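Trimethylamine-N-oxide reductase (Haemophilus influenzae, PDB 7L5I) probably reduces S- or N-oxides such as trimethylamine N-oxide at a molybdenum centre held by two pyranopterin guanosine dinucleotide cofactors. Local coordinates at residues 275-283 / 300-308. Numbering follows the deposited sequence.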
ATOM      1  N   MET A 275     -13.893  -9.410 -17.457  1.00 12.94           N
ATOM      2  CA  MET A 275     -13.257 -10.722 -17.514  1.00 11.87           C
ATOM      3  C   MET A 275     -14.253 -11.817 -17.875  1.00 16.53           C
ATOM      4  O   MET A 275     -13.912 -12.755 -18.603  1.00 16.21           O
ATOM      5  CB  MET A 275     -12.589 -11.041 -16.170  1.00 14.29           C
ATOM      6  CG  MET A 275     -11.498 -10.104 -15.791  1.00 14.84           C
ATOM      7  SD  MET A 275     -10.851 -10.606 -14.134  1.00 18.07           S
ATOM      8  CE  MET A 275      -9.978  -9.129 -13.608  1.00 18.76           C
ATOM      9  N   LEU A 276     -15.480 -11.737 -17.351  1.00 14.92           N
ATOM     10  CA  LEU A 276     -16.511 -12.710 -17.716  1.00 16.15           C
ATOM     11  C   LEU A 276     -16.810 -12.652 -19.210  1.00 16.22           C
ATOM     12  O   LEU A 276     -16.953 -13.696 -19.868  1.00 16.92           O
ATOM     13  CB  LEU A 276     -17.780 -12.459 -16.904  1.00 13.72           C
ATOM     14  CG  LEU A 276     -17.661 -12.815 -15.420  1.00 13.41           C
ATOM     15  CD1 LEU A 276     -18.824 -12.286 -14.631  1.00 16.12           C
ATOM     16  CD2 LEU A 276     -17.534 -14.332 -15.180  1.00 16.12           C
ATOM     17  N   GLY A 277     -16.900 -11.451 -19.768  1.00 14.49           N
ATOM     18  CA  GLY A 277     -17.155 -11.337 -21.203  1.00 17.99           C
ATOM     19  C   GLY A 277     -16.043 -11.917 -22.050  1.00 14.97           C
ATOM     20  O   GLY A 277     -16.287 -12.535 -23.089  1.00 15.03           O
ATOM     21  N   ILE A 278     -14.793 -11.706 -21.625  1.00 15.09           N
ATOM     22  CA  ILE A 278     -13.648 -12.314 -22.284  1.00 14.55           C
ATOM     23  C   ILE A 278     -13.735 -13.828 -22.173  1.00 16.88           C
ATOM     24  O   ILE A 278     -13.567 -14.559 -23.166  1.00 14.60           O
ATOM     25  CB  ILE A 278     -12.346 -11.767 -21.668  1.00 15.66           C
ATOM     26  CG1 ILE A 278     -12.206 -10.280 -21.993  1.00 17.24           C
ATOM     27  CG2 ILE A 278     -11.128 -12.497 -22.218  1.00 15.36           C
ATOM     28  CD1 ILE A 278     -11.070  -9.583 -21.255  1.00 15.79           C
ATOM     29  N   ALA A 279     -14.003 -14.319 -20.965  1.00 15.40           N
ATOM     30  CA  ALA A 279     -14.085 -15.755 -20.735  1.00 15.87           C
ATOM     31  C   ALA A 279     -15.184 -16.369 -21.588  1.00 14.36           C
ATOM     32  O   ALA A 279     -14.995 -17.432 -22.194  1.00 15.44           O
ATOM     33  CB  ALA A 279     -14.343 -16.042 -19.259  1.00 16.83           C
ATOM     34  N   HIS A 280     -16.338 -15.712 -21.637  1.00 14.88           N
ATOM     35  CA  HIS A 280     -17.441 -16.236 -22.433  1.00 16.07           C
ATOM     36  C   HIS A 280     -17.062 -16.315 -23.899  1.00 17.55           C
ATOM     37  O   HIS A 280     -17.392 -17.295 -24.585  1.00 18.02           O
ATOM     38  CB  HIS A 280     -18.684 -15.369 -22.236  1.00 18.15           C
ATOM     39  CG  HIS A 280     -19.860 -15.848 -23.018  1.00 17.66           C
ATOM     40  ND1 HIS A 280     -20.010 -15.594 -24.363  1.00 20.01           N
ATOM     41  CD2 HIS A 280     -20.929 -16.596 -22.649  1.00 19.80           C
ATOM     42  CE1 HIS A 280     -21.126 -16.163 -24.789  1.00 24.25           C
ATOM     43  NE2 HIS A 280     -21.698 -16.779 -23.773  1.00 23.07           N
ATOM     44  N   THR A 281     -16.362 -15.296 -24.401  1.00 15.66           N
ATOM     45  CA  THR A 281     -15.883 -15.321 -25.778  1.00 18.02           C
ATOM     46  C   THR A 281     -14.915 -16.475 -25.995  1.00 16.78           C
ATOM     47  O   THR A 281     -14.981 -17.156 -27.028  1.00 16.11           O
ATOM     48  CB  THR A 281     -15.220 -13.989 -26.140  1.00 20.85           C
ATOM     49  OG1 THR A 281     -16.113 -12.901 -25.873  1.00 17.12           O
ATOM     50  CG2 THR A 281     -14.866 -13.951 -27.644  1.00 18.52           C
ATOM     51  N   LEU A 282     -14.009 -16.734 -25.032  1.00 14.30           N
ATOM     52  CA  LEU A 282     -13.111 -17.873 -25.210  1.00 13.75           C
ATOM     53  C   LEU A 282     -13.899 -19.160 -25.436  1.00 17.23           C
ATOM     54  O   LEU A 282     -13.541 -19.976 -26.292  1.00 19.52           O
ATOM     55  CB  LEU A 282     -12.208 -18.052 -23.998  1.00 16.17           C
ATOM     56  CG  LEU A 282     -11.206 -16.929 -23.762  1.00 15.44           C
ATOM     57  CD1 LEU A 282     -10.491 -17.232 -22.459  1.00 16.28           C
ATOM     58  CD2 LEU A 282     -10.244 -16.798 -24.901  1.00 18.45           C
ATOM     59  N   VAL A 283     -14.925 -19.392 -24.621  1.00 16.53           N
ATOM     60  CA  VAL A 283     -15.710 -20.621 -24.743  1.00 15.12           C
ATOM     61  C   VAL A 283     -16.415 -20.657 -26.092  1.00 18.67           C
ATOM     62  O   VAL A 283     -16.363 -21.662 -26.811  1.00 19.33           O
ATOM     63  CB  VAL A 283     -16.709 -20.733 -23.570  1.00 20.42           C
ATOM     64  CG1 VAL A 283     -17.605 -21.924 -23.747  1.00 19.77           C
ATOM     65  CG2 VAL A 283     -15.957 -20.868 -22.265  1.00 20.79           C
ATOM     66  N   TYR A 300     -14.290 -26.054 -12.649  1.00 16.79           N
ATOM     67  CA  TYR A 300     -14.522 -25.250 -13.839  1.00 16.43           C
ATOM     68  C   TYR A 300     -15.934 -25.469 -14.387  1.00 18.68           C
ATOM     69  O   TYR A 300     -16.590 -24.519 -14.832  1.00 20.24           O
ATOM     70  CB  TYR A 300     -13.497 -25.539 -14.941  1.00 17.92           C
ATOM     71  CG  TYR A 300     -13.925 -24.842 -16.217  1.00 18.93           C
ATOM     72  CD1 TYR A 300     -13.789 -23.457 -16.350  1.00 19.17           C
ATOM     73  CD2 TYR A 300     -14.566 -25.537 -17.238  1.00 20.54           C
ATOM     74  CE1 TYR A 300     -14.249 -22.797 -17.484  1.00 18.70           C
ATOM     75  CE2 TYR A 300     -15.014 -24.881 -18.372  1.00 19.54           C
ATOM     76  CZ  TYR A 300     -14.845 -23.517 -18.493  1.00 20.82           C
ATOM     77  OH  TYR A 300     -15.294 -22.845 -19.624  1.00 20.97           O
ATOM     78  N   ALA A 301     -16.430 -26.708 -14.358  1.00 19.76           N
ATOM     79  CA  ALA A 301     -17.735 -26.961 -14.982  1.00 19.79           C
ATOM     80  C   ALA A 301     -18.862 -26.239 -14.251  1.00 20.91           C
ATOM     81  O   ALA A 301     -19.807 -25.751 -14.888  1.00 23.39           O
ATOM     82  CB  ALA A 301     -18.026 -28.462 -15.026  1.00 23.80           C
ATOM     83  N   LYS A 302     -18.798 -26.168 -12.921  1.00 18.88           N
ATOM     84  CA  LYS A 302     -19.800 -25.419 -12.170  1.00 22.02           C
ATOM     85  C   LYS A 302     -19.725 -23.938 -12.494  1.00 22.61           C
ATOM     86  O   LYS A 302     -20.754 -23.272 -12.647  1.00 22.35           O
ATOM     87  CB  LYS A 302     -19.621 -25.654 -10.670  1.00 27.21           C
ATOM     88  CG  LYS A 302     -20.783 -25.139  -9.844  1.00 34.33           C
ATOM     89  CD  LYS A 302     -21.621 -26.290  -9.321  1.00 50.49           C
ATOM     90  CE  LYS A 302     -23.063 -25.888  -9.036  1.00 61.12           C
ATOM     91  NZ  LYS A 302     -23.999 -26.436 -10.069  1.00 68.98           N
ATOM     92  N   PHE A 303     -18.510 -23.404 -12.641  1.00 19.34           N
ATOM     93  CA  PHE A 303     -18.365 -22.011 -13.040  1.00 18.27           C
ATOM     94  C   PHE A 303     -18.913 -21.777 -14.442  1.00 19.42           C
ATOM     95  O   PHE A 303     -19.532 -20.741 -14.717  1.00 20.81           O
ATOM     96  CB  PHE A 303     -16.887 -21.601 -12.966  1.00 18.42           C
ATOM     97  CG  PHE A 303     -16.609 -20.251 -13.534  1.00 14.98           C
ATOM     98  CD1 PHE A 303     -17.017 -19.115 -12.864  1.00 15.81           C
ATOM     99  CD2 PHE A 303     -15.929 -20.111 -14.714  1.00 14.65           C
ATOM    100  CE1 PHE A 303     -16.760 -17.871 -13.381  1.00 15.90           C
ATOM    101  CE2 PHE A 303     -15.694 -18.861 -15.257  1.00 19.08           C
ATOM    102  CZ  PHE A 303     -16.103 -17.741 -14.574  1.00 16.94           C
ATOM    103  N   GLU A 304     -18.661 -22.710 -15.361  1.00 19.41           N
ATOM    104  CA  GLU A 304     -19.095 -22.504 -16.734  1.00 21.57           C
ATOM    105  C   GLU A 304     -20.615 -22.405 -16.825  1.00 21.27           C
ATOM    106  O   GLU A 304     -21.135 -21.690 -17.685  1.00 20.90           O
ATOM    107  CB  GLU A 304     -18.579 -23.627 -17.634  1.00 21.91           C
ATOM    108  CG  GLU A 304     -18.618 -23.255 -19.112  1.00 22.34           C
ATOM    109  CD  GLU A 304     -18.260 -24.410 -20.044  1.00 32.51           C
ATOM    110  OE1 GLU A 304     -19.079 -25.344 -20.147  1.00 38.58           O
ATOM    111  OE2 GLU A 304     -17.167 -24.383 -20.679  1.00 24.73           O
ATOM    112  N   GLU A 305     -21.337 -23.097 -15.946  1.00 19.74           N
ATOM    113  CA  GLU A 305     -22.791 -22.968 -15.930  1.00 22.85           C
ATOM    114  C   GLU A 305     -23.214 -21.537 -15.618  1.00 23.51           C
ATOM    115  O   GLU A 305     -24.224 -21.049 -16.130  1.00 24.63           O
ATOM    116  CB  GLU A 305     -23.402 -23.906 -14.894  1.00 30.69           C
ATOM    117  CG  GLU A 305     -23.300 -25.370 -15.219  1.00 33.37           C
ATOM    118  CD  GLU A 305     -24.186 -26.212 -14.321  1.00 59.68           C
ATOM    119  OE1 GLU A 305     -24.133 -26.027 -13.082  1.00 56.05           O
ATOM    120  OE2 GLU A 305     -24.950 -27.044 -14.859  1.00 81.60           O
ATOM    121  N   TYR A 306     -22.477 -20.866 -14.736  1.00 22.41           N
ATOM    122  CA  TYR A 306     -22.744 -19.456 -14.456  1.00 24.58           C
ATOM    123  C   TYR A 306     -22.378 -18.601 -15.657  1.00 19.58           C
ATOM    124  O   TYR A 306     -23.133 -17.714 -16.077  1.00 20.06           O
ATOM    125  CB  TYR A 306     -21.947 -19.026 -13.219  1.00 21.37           C
ATOM    126  CG  TYR A 306     -21.920 -17.531 -12.961  1.00 18.59           C
ATOM    127  CD1 TYR A 306     -23.013 -16.886 -12.396  1.00 20.14           C
ATOM    128  CD2 TYR A 306     -20.781 -16.777 -13.222  1.00 20.26           C
ATOM    129  CE1 TYR A 306     -22.990 -15.520 -12.134  1.00 22.25           C
ATOM    130  CE2 TYR A 306     -20.756 -15.407 -12.968  1.00 21.56           C
ATOM    131  CZ  TYR A 306     -21.858 -14.795 -12.411  1.00 21.99           C
ATOM    132  OH  TYR A 306     -21.833 -13.458 -12.151  1.00 22.06           O
ATOM    133  N   LEU A 307     -21.213 -18.865 -16.232  1.00 17.66           N
ATOM    134  CA  LEU A 307     -20.732 -18.102 -17.371  1.00 17.08           C
ATOM    135  C   LEU A 307     -21.696 -18.178 -18.542  1.00 20.90           C
ATOM    136  O   LEU A 307     -21.865 -17.199 -19.279  1.00 20.49           O
ATOM    137  CB  LEU A 307     -19.364 -18.645 -17.780  1.00 21.11           C
ATOM    138  CG  LEU A 307     -18.566 -17.880 -18.814  1.00 21.32           C
ATOM    139  CD1 LEU A 307     -18.105 -16.548 -18.257  1.00 18.28           C
ATOM    140  CD2 LEU A 307     -17.372 -18.740 -19.210  1.00 21.74           C
ATOM    141  N   LEU A 308     -22.320 -19.334 -18.741  1.00 21.10           N
ATOM    142  CA  LEU A 308     -23.221 -19.529 -19.872  1.00 22.63           C
ATOM    143  C   LEU A 308     -24.679 -19.238 -19.549  1.00 25.67           C
ATOM    144  O   LEU A 308     -25.535 -19.428 -20.416  1.00 28.75           O
ATOM    145  CB  LEU A 308     -23.123 -20.968 -20.390  1.00 23.86           C
ATOM    146  CG  LEU A 308     -21.777 -21.406 -20.926  1.00 28.83           C
ATOM    147  CD1 LEU A 308     -21.877 -22.820 -21.478  1.00 36.45           C
ATOM    148  CD2 LEU A 308     -21.318 -20.452 -22.000  1.00 30.13           C
TER
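Leu307 enters as a knob between Leu276, Ala279, His280 and Val283, four residues spaced along one flank of helix 275-283. Its CG, anti to the backbone N (chi1 -171°), is carried over the helix, where the two methyls diverge: CD1 lies 3.5 Å from Leu276 O and also touches Ala279 CB, while CD2 runs on to Val283 CG2 at 4.0 Å. The tight end of the contact is buried and apolar. Here Leu276 forks between two aromatic rings, CD2 lying 3.7 Å from Phe303 CZ and CD1 4.0 Å from Tyr306 CE2; Tyr306 OH is hydrogen-bonded to Trp652 N. To one side, Leu307 O lies at the edge of the His280 ring, near its plane, 3.5 Å from His280 CD2. The Val283 end is only partly buried and more polar, yet not slack: Val283 CG2 comes 3.4 Å from Tyr300 OH, which gives a 2.6 Å hydrogen bond to Glu304 OE2 on the anti side of the carboxylate. Leu308 CD2 rests against the imidazole of His280 and only grazes Val283 CG1. No hydrogen bond joins the two segments, whose axes pass 10.8 Å apart at -105°. This is knob-into-hole packing of two nearly perpendicular helices, joining helices 271-284 and 300-307 within the molybdopterin oxidoreductase region.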